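Side-chain contacts in glycoside hydrolase family 31 (Trueperella pyogenes, PDB 5I0F), which degrades cycloalternan, probably by hydrolysing its alpha-glucosidic linkages through a covalent glucosyl-enzyme intermediate: residues D462-D467 with R498-L503; Y492-A497 with Q523-Y528; L435-S440 with Q446-Q451. One frame throughout, in Å; residues are numbered along the deposited sequence.

Interaction 1: residues D462-D467 with R498-L503; sequences DGFKTD and RAYGDL. With BGC (beta-D-glucopyranose), chain C.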
loop_
_atom_site.group_PDB
_atom_site.type_symbol
_atom_site.label_atom_id
_atom_site.label_comp_id
_atom_site.label_asym_id
_atom_site.label_seq_id
_atom_site.Cartn_x
_atom_site.Cartn_y
_atom_site.Cartn_z
ATOM N N ASP A 462 0.153 -14.370 18.055
ATOM C CA ASP A 462 1.347 -13.553 18.174
ATOM C C ASP A 462 1.330 -12.289 17.312
ATOM O O ASP A 462 2.261 -11.481 17.370
ATOM C CB ASP A 462 2.543 -14.398 17.784
ATOM C CG ASP A 462 2.650 -15.637 18.625
ATOM O OD1 ASP A 462 2.978 -15.470 19.794
ATOM O OD2 ASP A 462 2.404 -16.764 18.118
ATOM N N GLY A 463 0.298 -12.119 16.504
ATOM C CA GLY A 463 0.222 -10.941 15.668
ATOM C C GLY A 463 -0.869 -11.027 14.640
ATOM O O GLY A 463 -1.596 -12.042 14.559
ATOM N N PHE A 464 -0.950 -9.974 13.829
ATOM C CA PHE A 464 -1.994 -9.852 12.825
ATOM C C PHE A 464 -1.460 -9.439 11.458
ATOM O O PHE A 464 -0.580 -8.576 11.370
ATOM C CB PHE A 464 -3.034 -8.820 13.282
ATOM C CG PHE A 464 -3.790 -9.213 14.526
ATOM C CD1 PHE A 464 -4.911 -10.023 14.443
ATOM C CD2 PHE A 464 -3.409 -8.708 15.778
ATOM C CE1 PHE A 464 -5.631 -10.353 15.594
ATOM C CE2 PHE A 464 -4.105 -9.042 16.918
ATOM C CZ PHE A 464 -5.211 -9.857 16.832
ATOM N N LYS A 465 -1.986 -10.064 10.401
ATOM C CA LYS A 465 -1.797 -9.582 9.037
ATOM C C LYS A 465 -2.922 -8.594 8.740
ATOM O O LYS A 465 -4.030 -8.999 8.356
ATOM C CB LYS A 465 -1.804 -10.731 8.030
ATOM C CG LYS A 465 -1.514 -10.265 6.607
ATOM C CD LYS A 465 -1.298 -11.425 5.658
ATOM C CE LYS A 465 -0.947 -10.912 4.270
ATOM N NZ LYS A 465 -0.642 -12.027 3.329
ATOM N N THR A 466 -2.615 -7.320 8.931
ATOM C CA THR A 466 -3.545 -6.214 8.829
ATOM C C THR A 466 -3.580 -5.786 7.371
ATOM O O THR A 466 -2.955 -4.824 6.987
ATOM C CB THR A 466 -3.108 -5.070 9.782
ATOM O OG1 THR A 466 -1.677 -5.016 9.843
ATOM C CG2 THR A 466 -3.631 -5.320 11.187
ATOM N N ASP A 467 -4.320 -6.546 6.571
ATOM C CA ASP A 467 -4.465 -6.337 5.137
ATOM C C ASP A 467 -5.455 -5.188 4.854
ATOM O O ASP A 467 -6.223 -4.785 5.726
ATOM C CB ASP A 467 -4.965 -7.662 4.518
ATOM C CG ASP A 467 -4.745 -7.778 3.021
ATOM O OD1 ASP A 467 -4.153 -6.902 2.373
ATOM O OD2 ASP A 467 -5.173 -8.835 2.465
ATOM N N ARG A 498 -1.584 0.945 13.872
ATOM C CA ARG A 498 -1.495 1.370 15.269
ATOM C C ARG A 498 -2.505 0.672 16.186
ATOM O O ARG A 498 -2.158 0.241 17.280
ATOM C CB ARG A 498 -1.687 2.876 15.379
ATOM C CG ARG A 498 -1.647 3.406 16.799
ATOM C CD ARG A 498 -1.820 4.905 16.864
ATOM N NE ARG A 498 -1.705 5.364 18.256
ATOM C CZ ARG A 498 -1.902 6.609 18.669
ATOM N NH1 ARG A 498 -2.228 7.563 17.817
ATOM N NH2 ARG A 498 -1.772 6.892 19.960
ATOM N N ALA A 499 -3.762 0.588 15.753
ATOM C CA ALA A 499 -4.832 -0.029 16.580
ATOM C C ALA A 499 -4.451 -1.441 17.001
ATOM O O ALA A 499 -4.580 -1.792 18.164
ATOM C CB ALA A 499 -6.140 -0.072 15.805
ATOM N N TYR A 500 -3.962 -2.244 16.047
ATOM C CA TYR A 500 -3.633 -3.641 16.343
ATOM C C TYR A 500 -2.299 -3.775 17.100
ATOM O O TYR A 500 -2.167 -4.641 17.983
ATOM C CB TYR A 500 -3.656 -4.488 15.080
ATOM C CG TYR A 500 -5.046 -4.832 14.594
ATOM C CD1 TYR A 500 -5.782 -3.950 13.778
ATOM C CD2 TYR A 500 -5.632 -6.038 14.940
ATOM C CE1 TYR A 500 -7.051 -4.291 13.319
ATOM C CE2 TYR A 500 -6.891 -6.392 14.474
ATOM C CZ TYR A 500 -7.601 -5.519 13.671
ATOM O OH TYR A 500 -8.833 -5.925 13.196
ATOM N N GLY A 501 -1.330 -2.913 16.782
ATOM C CA GLY A 501 -0.099 -2.823 17.576
ATOM C C GLY A 501 -0.390 -2.554 19.049
ATOM O O GLY A 501 0.156 -3.221 19.927
ATOM N N ASP A 502 -1.296 -1.606 19.316
ATOM C CA ASP A 502 -1.705 -1.281 20.689
ATOM C C ASP A 502 -2.420 -2.452 21.388
ATOM O O ASP A 502 -2.217 -2.666 22.594
ATOM C CB ASP A 502 -2.586 -0.023 20.719
ATOM C CG ASP A 502 -1.811 1.244 20.411
ATOM O OD1 ASP A 502 -0.561 1.204 20.405
ATOM O OD2 ASP A 502 -2.446 2.300 20.155
ATOM N N LEU A 503 -3.268 -3.195 20.661
ATOM C CA LEU A 503 -3.885 -4.408 21.218
ATOM C C LEU A 503 -2.824 -5.382 21.704
ATOM O O LEU A 503 -2.863 -5.838 22.839
ATOM C CB LEU A 503 -4.827 -5.083 20.204
ATOM C CG LEU A 503 -5.401 -6.436 20.627
ATOM C CD1 LEU A 503 -6.229 -6.273 21.902
ATOM C CD2 LEU A 503 -6.193 -7.078 19.494
HETATM C C2 BGC C . -3.649 -9.530 0.436
HETATM C C3 BGC C . -3.325 -10.984 0.046
HETATM C C4 BGC C . -4.314 -11.920 0.733
HETATM C C5 BGC C . -5.763 -11.523 0.412
HETATM C C6 BGC C . -6.710 -12.348 1.274
HETATM C C1 BGC C . -5.025 -9.222 1.083
HETATM O O2 BGC C . -2.971 -8.462 -0.255
HETATM O O3 BGC C . -1.976 -11.301 0.398
HETATM O O4 BGC C . -4.078 -13.282 0.329
HETATM O O5 BGC C . -6.049 -10.114 0.608
HETATM O O6 BGC C . -8.066 -12.172 0.849
#
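F464 and Y500 form an edge-to-face aromatic pair at the heart of a strand-to-helix contact in the TIM barrel, joining barrel strand 463-466 to helix 485-506, which follows it in the chain and packs outside it. The two short axes run nearly antiparallel, 172° apart, with a closest approach of 9.0 Å. The edge of the Y500 ring points at one face of F464, with the planes inclined by 62°. The ring centroids are 5.0 Å apart. Y500 CD2 comes down toward the rim of the phenyl ring, 3.6 Å from F464 CD2. With chi1 at -76°, CG of Y500 lies beside its backbone N and opposite the carbonyl carbon, and the ring reaches between F464 and T466. The methyl of T466 takes up a face of the tyrosine, CG2 standing 4.0 Å from the centroid of the Y500 ring in a CH-pi contact. L503, one turn further along the helix, adds an apolar contact of 3.9 Å between its CD2 and F464 CE2. The polar ends are satisfied elsewhere: Y500 OH bonds to Q388 and W448, and T466 OG1 to S515. K465 and D467 belong to the other side of the strand and its end, the sugar site. D467 OD2 is joined covalently to C1 of the glucose, a 1.4 Å bond, so the structure holds the glycosyl-enzyme intermediate. K465 extends fully toward the same sugar and gives O3 a weak hydrogen bond from NZ, while also forming a salt bridge to E330. The strand and the residue after it thus present two surfaces of different chemistry: F464 and T466 bury apolar groups against the helix, whereas on the sugar side D467 holds the glucose covalently and K465 adds a weak hydrogen bond.

Interaction 2: residues Y492-A497 with Q523-Y528; sequences YPVNYA and QAHGLY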
loop_
_atom_site.group_PDB
_atom_site.type_symbol
_atom_site.label_atom_id
_atom_site.label_comp_id
_atom_site.label_asym_id
_atom_site.label_seq_id
_atom_site.Cartn_x
_atom_site.Cartn_y
_atom_site.Cartn_z
ATOM N N TYR A 492 -5.629 6.762 7.288
ATOM C CA TYR A 492 -6.325 5.553 7.756
ATOM C C TYR A 492 -5.400 4.351 8.047
ATOM O O TYR A 492 -5.492 3.748 9.121
ATOM C CB TYR A 492 -7.430 5.124 6.775
ATOM C CG TYR A 492 -8.361 4.138 7.411
ATOM C CD1 TYR A 492 -8.056 2.788 7.460
ATOM C CD2 TYR A 492 -9.526 4.569 8.044
ATOM C CE1 TYR A 492 -8.877 1.880 8.122
ATOM C CE2 TYR A 492 -10.362 3.673 8.687
ATOM C CZ TYR A 492 -10.045 2.329 8.722
ATOM O OH TYR A 492 -10.901 1.448 9.359
ATOM N N PRO A 493 -4.547 3.974 7.076
ATOM C CA PRO A 493 -3.735 2.782 7.334
ATOM C C PRO A 493 -2.743 2.908 8.485
ATOM O O PRO A 493 -2.410 1.881 9.117
ATOM C CB PRO A 493 -3.038 2.530 5.984
ATOM C CG PRO A 493 -3.071 3.824 5.277
ATOM C CD PRO A 493 -4.393 4.427 5.677
ATOM N N VAL A 494 -2.324 4.135 8.796
ATOM C CA VAL A 494 -1.463 4.384 9.952
ATOM C C VAL A 494 -2.232 4.073 11.245
ATOM O O VAL A 494 -1.739 3.357 12.111
ATOM C CB VAL A 494 -0.926 5.824 9.961
ATOM C CG1 VAL A 494 0.057 6.034 11.100
ATOM C CG2 VAL A 494 -0.251 6.140 8.626
ATOM N N ASN A 495 -3.446 4.614 11.354
ATOM C CA ASN A 495 -4.308 4.369 12.510
ATOM C C ASN A 495 -4.696 2.885 12.660
ATOM O O ASN A 495 -4.787 2.352 13.781
ATOM C CB ASN A 495 -5.552 5.262 12.395
ATOM C CG ASN A 495 -5.277 6.703 12.795
ATOM O OD1 ASN A 495 -4.471 6.953 13.671
ATOM N ND2 ASN A 495 -5.974 7.650 12.181
ATOM N N TYR A 496 -4.901 2.218 11.527
ATOM C CA TYR A 496 -5.239 0.789 11.490
ATOM C C TYR A 496 -4.122 -0.088 12.070
ATOM O O TYR A 496 -4.357 -0.905 12.980
ATOM C CB TYR A 496 -5.551 0.432 10.043
ATOM C CG TYR A 496 -5.795 -1.010 9.672
ATOM C CD1 TYR A 496 -6.483 -1.896 10.501
ATOM C CD2 TYR A 496 -5.336 -1.490 8.446
ATOM C CE1 TYR A 496 -6.717 -3.220 10.097
ATOM C CE2 TYR A 496 -5.563 -2.787 8.038
ATOM C CZ TYR A 496 -6.251 -3.661 8.872
ATOM O OH TYR A 496 -6.471 -4.961 8.443
ATOM N N ALA A 497 -2.921 0.076 11.545
ATOM C CA ALA A 497 -1.753 -0.665 12.056
ATOM C C ALA A 497 -1.524 -0.334 13.525
ATOM O O ALA A 497 -1.337 -1.240 14.343
ATOM C CB ALA A 497 -0.504 -0.363 11.230
ATOM N N GLN A 523 6.176 4.052 9.727
ATOM C CA GLN A 523 7.500 3.604 10.182
ATOM C C GLN A 523 7.469 3.030 11.625
ATOM O O GLN A 523 8.200 2.080 11.934
ATOM C CB GLN A 523 8.515 4.751 10.143
ATOM C CG GLN A 523 8.811 5.358 8.774
ATOM C CD GLN A 523 7.947 6.560 8.401
ATOM O OE1 GLN A 523 6.817 6.723 8.875
ATOM N NE2 GLN A 523 8.472 7.397 7.500
ATOM N N ALA A 524 6.616 3.593 12.481
ATOM C CA ALA A 524 6.497 3.179 13.869
ATOM C C ALA A 524 5.656 1.929 14.128
ATOM O O ALA A 524 5.647 1.424 15.257
ATOM C CB ALA A 524 5.961 4.350 14.713
ATOM N N HIS A 525 4.950 1.419 13.120
ATOM C CA HIS A 525 3.878 0.452 13.356
ATOM C C HIS A 525 4.088 -0.833 12.570
ATOM O O HIS A 525 3.476 -1.036 11.530
ATOM C CB HIS A 525 2.511 1.087 13.019
ATOM C CG HIS A 525 2.212 2.314 13.816
ATOM N ND1 HIS A 525 2.097 2.301 15.191
ATOM C CD2 HIS A 525 1.999 3.594 13.436
ATOM C CE1 HIS A 525 1.838 3.517 15.621
ATOM N NE2 HIS A 525 1.798 4.325 14.581
ATOM N N GLY A 526 4.945 -1.692 13.098
ATOM C CA GLY A 526 5.078 -3.056 12.630
ATOM C C GLY A 526 5.859 -3.253 11.354
ATOM O O GLY A 526 6.822 -2.506 11.071
ATOM N N LEU A 527 5.425 -4.279 10.604
ATOM C CA LEU A 527 6.071 -4.815 9.420
ATOM C C LEU A 527 5.221 -4.570 8.177
ATOM O O LEU A 527 3.996 -4.338 8.278
ATOM C CB LEU A 527 6.223 -6.334 9.554
ATOM C CG LEU A 527 7.320 -6.898 10.422
ATOM C CD1 LEU A 527 7.441 -6.257 11.779
ATOM C CD2 LEU A 527 7.167 -8.407 10.507
ATOM N N TYR A 528 5.878 -4.615 7.018
ATOM C CA TYR A 528 5.252 -4.319 5.732
ATOM C C TYR A 528 5.634 -5.322 4.670
ATOM O O TYR A 528 6.744 -5.826 4.661
ATOM C CB TYR A 528 5.542 -2.876 5.281
ATOM C CG TYR A 528 4.890 -1.923 6.245
ATOM C CD1 TYR A 528 5.523 -1.567 7.435
ATOM C CD2 TYR A 528 3.573 -1.491 6.044
ATOM C CE1 TYR A 528 4.876 -0.785 8.390
ATOM C CE2 TYR A 528 2.940 -0.676 6.972
ATOM C CZ TYR A 528 3.592 -0.335 8.141
ATOM O OH TYR A 528 2.906 0.421 9.059
HETATM O O HOH W 1 0.517 1.661 8.419
#
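H525 and A497 meet through their beta carbons, 3.8 Å apart, where the loop leading into barrel strand 527-529 passes over helix 485-506. Both side chains set out toward the opposing segment, and their CA atoms are the nearest pair across the contact at 5.9 Å. The imidazole then turns along the helix toward V494, one turn earlier. In H525 a chi1 of -59° sets CG beside the backbone N, and a chi2 of -62° turns CD2 toward the valine. CG1 of V494 comes to 3.9 Å from H525 CD2, meeting the ring obliquely, with the two side chains crossing at about a right angle. The CB of A524, the residue just before, lies over the centre of one imidazole face, so the ring is bordered by aliphatic carbon from the 3-10 turn preceding it as well as from the helix.

Y528 approaches differently. Its CB leaves to one side of the helix, but the long ring carries the hydroxyl back, and OH ends 4.1 Å from A497 CB. A water in the plane of this ring, 2.8 Å from Y528 OH, links the phenol to the helix by donating a weak hydrogen bond to P493 O at 3.0 Å. The strand carrying Y528 is bonded through its backbone to the barrel strands on its two flanks. A497 CB thus lies against H525 CB and Y528 OH, and the alanine also touches S515 of strand 513-515. Chemically the contact is mixed and modest: the direct touch is mainly carbon on carbon, methyl groups against CB and the imidazole CD2 of H525, with Y528 OH near A497 CB, and one water carries a polar link between the tyrosine hydroxyl and a helix carbonyl.

Interaction 3: residues L435-S440 with Q446-Q451; sequences LMPDLS and QWWTEQ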
loop_
_atom_site.group_PDB
_atom_site.type_symbol
_atom_site.label_atom_id
_atom_site.label_comp_id
_atom_site.label_asym_id
_atom_site.label_seq_id
_atom_site.Cartn_x
_atom_site.Cartn_y
_atom_site.Cartn_z
ATOM N N LEU A 435 -18.995 -1.546 5.874
ATOM C CA LEU A 435 -18.776 -0.441 6.817
ATOM C C LEU A 435 -17.290 -0.343 7.093
ATOM O O LEU A 435 -16.563 -1.336 6.963
ATOM C CB LEU A 435 -19.477 -0.711 8.137
ATOM C CG LEU A 435 -20.983 -0.940 8.074
ATOM C CD1 LEU A 435 -21.476 -1.501 9.393
ATOM C CD2 LEU A 435 -21.672 0.358 7.750
ATOM N N MET A 436 -16.842 0.851 7.476
ATOM C CA MET A 436 -15.444 1.063 7.793
ATOM C C MET A 436 -15.318 1.603 9.219
ATOM O O MET A 436 -15.816 2.687 9.505
ATOM C CB MET A 436 -14.849 2.014 6.746
ATOM C CG MET A 436 -13.345 2.071 6.709
ATOM S SD MET A 436 -12.749 2.873 5.175
ATOM C CE MET A 436 -11.005 2.598 5.401
ATOM N N PRO A 437 -14.659 0.851 10.127
ATOM C CA PRO A 437 -14.531 1.361 11.485
ATOM C C PRO A 437 -13.683 2.620 11.522
ATOM O O PRO A 437 -12.729 2.785 10.708
ATOM C CB PRO A 437 -13.831 0.221 12.251
ATOM C CG PRO A 437 -13.084 -0.540 11.195
ATOM C CD PRO A 437 -13.908 -0.403 9.937
ATOM N N ASP A 438 -14.038 3.500 12.449
ATOM C CA ASP A 438 -13.326 4.755 12.646
ATOM C C ASP A 438 -12.222 4.480 13.647
ATOM O O ASP A 438 -12.482 4.310 14.827
ATOM C CB ASP A 438 -14.274 5.859 13.141
ATOM C CG ASP A 438 -13.644 7.232 13.086
ATOM O OD1 ASP A 438 -12.415 7.303 13.228
ATOM O OD2 ASP A 438 -14.359 8.253 12.911
ATOM N N LEU A 439 -10.995 4.432 13.150
ATOM C CA LEU A 439 -9.839 4.126 13.964
ATOM C C LEU A 439 -9.030 5.390 14.246
ATOM O O LEU A 439 -7.853 5.299 14.617
ATOM C CB LEU A 439 -8.998 3.043 13.248
ATOM C CG LEU A 439 -9.761 1.756 12.868
ATOM C CD1 LEU A 439 -8.862 0.803 12.089
ATOM C CD2 LEU A 439 -10.321 1.043 14.095
ATOM N N SER A 440 -9.659 6.563 14.080
ATOM C CA SER A 440 -8.977 7.850 14.222
ATOM C C SER A 440 -8.815 8.327 15.672
ATOM O O SER A 440 -8.042 9.251 15.909
ATOM C CB SER A 440 -9.663 8.932 13.364
ATOM O OG SER A 440 -10.912 9.390 13.902
ATOM N N GLN A 446 -10.010 1.107 20.229
ATOM C CA GLN A 446 -10.304 0.164 21.305
ATOM C C GLN A 446 -11.573 -0.648 21.062
ATOM O O GLN A 446 -11.560 -1.865 21.312
ATOM C CB GLN A 446 -10.283 0.826 22.684
ATOM C CG GLN A 446 -8.821 1.034 23.074
ATOM C CD GLN A 446 -8.583 1.617 24.436
ATOM O OE1 GLN A 446 -9.503 1.774 25.236
ATOM N NE2 GLN A 446 -7.321 1.931 24.719
ATOM N N TRP A 447 -12.621 -0.002 20.549
ATOM C CA TRP A 447 -13.874 -0.692 20.266
ATOM C C TRP A 447 -13.651 -1.811 19.248
ATOM O O TRP A 447 -14.093 -2.933 19.442
ATOM C CB TRP A 447 -14.969 0.280 19.774
ATOM C CG TRP A 447 -16.310 -0.347 19.847
ATOM C CD1 TRP A 447 -17.227 -0.208 20.850
ATOM C CD2 TRP A 447 -16.879 -1.258 18.905
ATOM N NE1 TRP A 447 -18.342 -0.970 20.582
ATOM C CE2 TRP A 447 -18.150 -1.632 19.402
ATOM C CE3 TRP A 447 -16.440 -1.796 17.688
ATOM C CZ2 TRP A 447 -18.983 -2.503 18.727
ATOM C CZ3 TRP A 447 -17.261 -2.681 17.024
ATOM C CH2 TRP A 447 -18.522 -3.035 17.550
ATOM N N TRP A 448 -12.989 -1.487 18.150
ATOM C CA TRP A 448 -12.732 -2.450 17.099
ATOM C C TRP A 448 -11.844 -3.603 17.576
ATOM O O TRP A 448 -12.166 -4.774 17.341
ATOM C CB TRP A 448 -12.056 -1.738 15.918
ATOM C CG TRP A 448 -11.849 -2.622 14.727
ATOM C CD1 TRP A 448 -10.664 -3.134 14.277
ATOM C CD2 TRP A 448 -12.856 -3.106 13.834
ATOM N NE1 TRP A 448 -10.871 -3.891 13.156
ATOM C CE2 TRP A 448 -12.205 -3.881 12.854
ATOM C CE3 TRP A 448 -14.240 -2.947 13.757
ATOM C CZ2 TRP A 448 -12.887 -4.502 11.821
ATOM C CZ3 TRP A 448 -14.932 -3.581 12.732
ATOM C CH2 TRP A 448 -14.240 -4.332 11.758
ATOM N N THR A 449 -10.749 -3.283 18.261
ATOM C CA THR A 449 -9.796 -4.316 18.667
ATOM C C THR A 449 -10.272 -5.147 19.877
ATOM O O THR A 449 -9.846 -6.276 20.044
ATOM C CB THR A 449 -8.404 -3.728 18.957
ATOM O OG1 THR A 449 -8.519 -2.684 19.926
ATOM C CG2 THR A 449 -7.783 -3.185 17.668
ATOM N N GLU A 450 -11.148 -4.602 20.709
ATOM C CA GLU A 450 -11.671 -5.348 21.847
ATOM C C GLU A 450 -12.419 -6.600 21.373
ATOM O O GLU A 450 -12.362 -7.639 22.017
ATOM C CB GLU A 450 -12.587 -4.460 22.693
ATOM C CG GLU A 450 -12.971 -5.049 24.031
ATOM C CD GLU A 450 -11.797 -5.330 24.968
ATOM O OE1 GLU A 450 -10.727 -4.699 24.868
ATOM O OE2 GLU A 450 -11.968 -6.214 25.842
ATOM N N GLN A 451 -13.080 -6.503 20.223
ATOM C CA GLN A 451 -13.718 -7.667 19.585
ATOM C C GLN A 451 -12.718 -8.831 19.322
ATOM O O GLN A 451 -13.122 -9.999 19.280
ATOM C CB GLN A 451 -14.379 -7.246 18.266
ATOM C CG GLN A 451 -15.470 -6.165 18.357
ATOM C CD GLN A 451 -16.853 -6.719 18.688
ATOM O OE1 GLN A 451 -17.294 -7.703 18.079
ATOM N NE2 GLN A 451 -17.558 -6.076 19.634
#
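P437 faces W448 with CA atoms 7.0 Å apart, the nearest backbone approach between an irregular loop, 435-440, and the later part of helix 442-450; only five residues separate the two segments. The loop chain stays extended through D438 and turns at L439 and S440, D438 OD1 accepting from S440 N at 3.0 Å in an Asx turn. The same oxygen takes a second bond from S440 OG, at 2.7 Å, through its syn lone pair. Two donors in the turn thus grip OD1, while OD2 is bonded to E480 N.

Across the contact the proline ring comes down on one face of the indole with its CB-CG edge, tilted to it. P437 CG sits 3.6 Å from the centroid of the six-membered ring of W448, just 8° off its normal, a well-centred CH-pi contact. CG of W448 is anti to the backbone N (chi1 -175°), swinging the indole out toward the loop. L439 reaches the root of the same side chain, CD2 lying 3.8 Å from W448 CB. Beyond the contact, W448 NE1 bonds to Y500 OH of helix 485-506, and R452 makes a cation-pi contact with the indole. The arrangement is a proline-tryptophan CH-pi contact, with an Asx turn beside it, packing a loop onto the helix that follows within the TIM-barrel domain.

Overall arrangement
All three contacts lie in the TIM-barrel domain. Interaction 3 comes first and is complete before the other two begin; interactions 1 and 2 then alternate along the chain and share helix 485-506, with strands 463-466 and 527-529 of the same eight-stranded parallel barrel on their other sides. Centres of interactions 1 and 2 are about 8 Å apart, those of 1 and 3 about 12 Å, and those of 2 and 3 about 15 Å. Probable hydrogen bonds connect them: D467 O with Y496 OH, Y500 OH with W448 NE1, and P437 O with Y492 OH. Helix 485-506 thus packs on strand 463-466, whose end leads to the nucleophile D467, and touches segments 523-528 and 435-440.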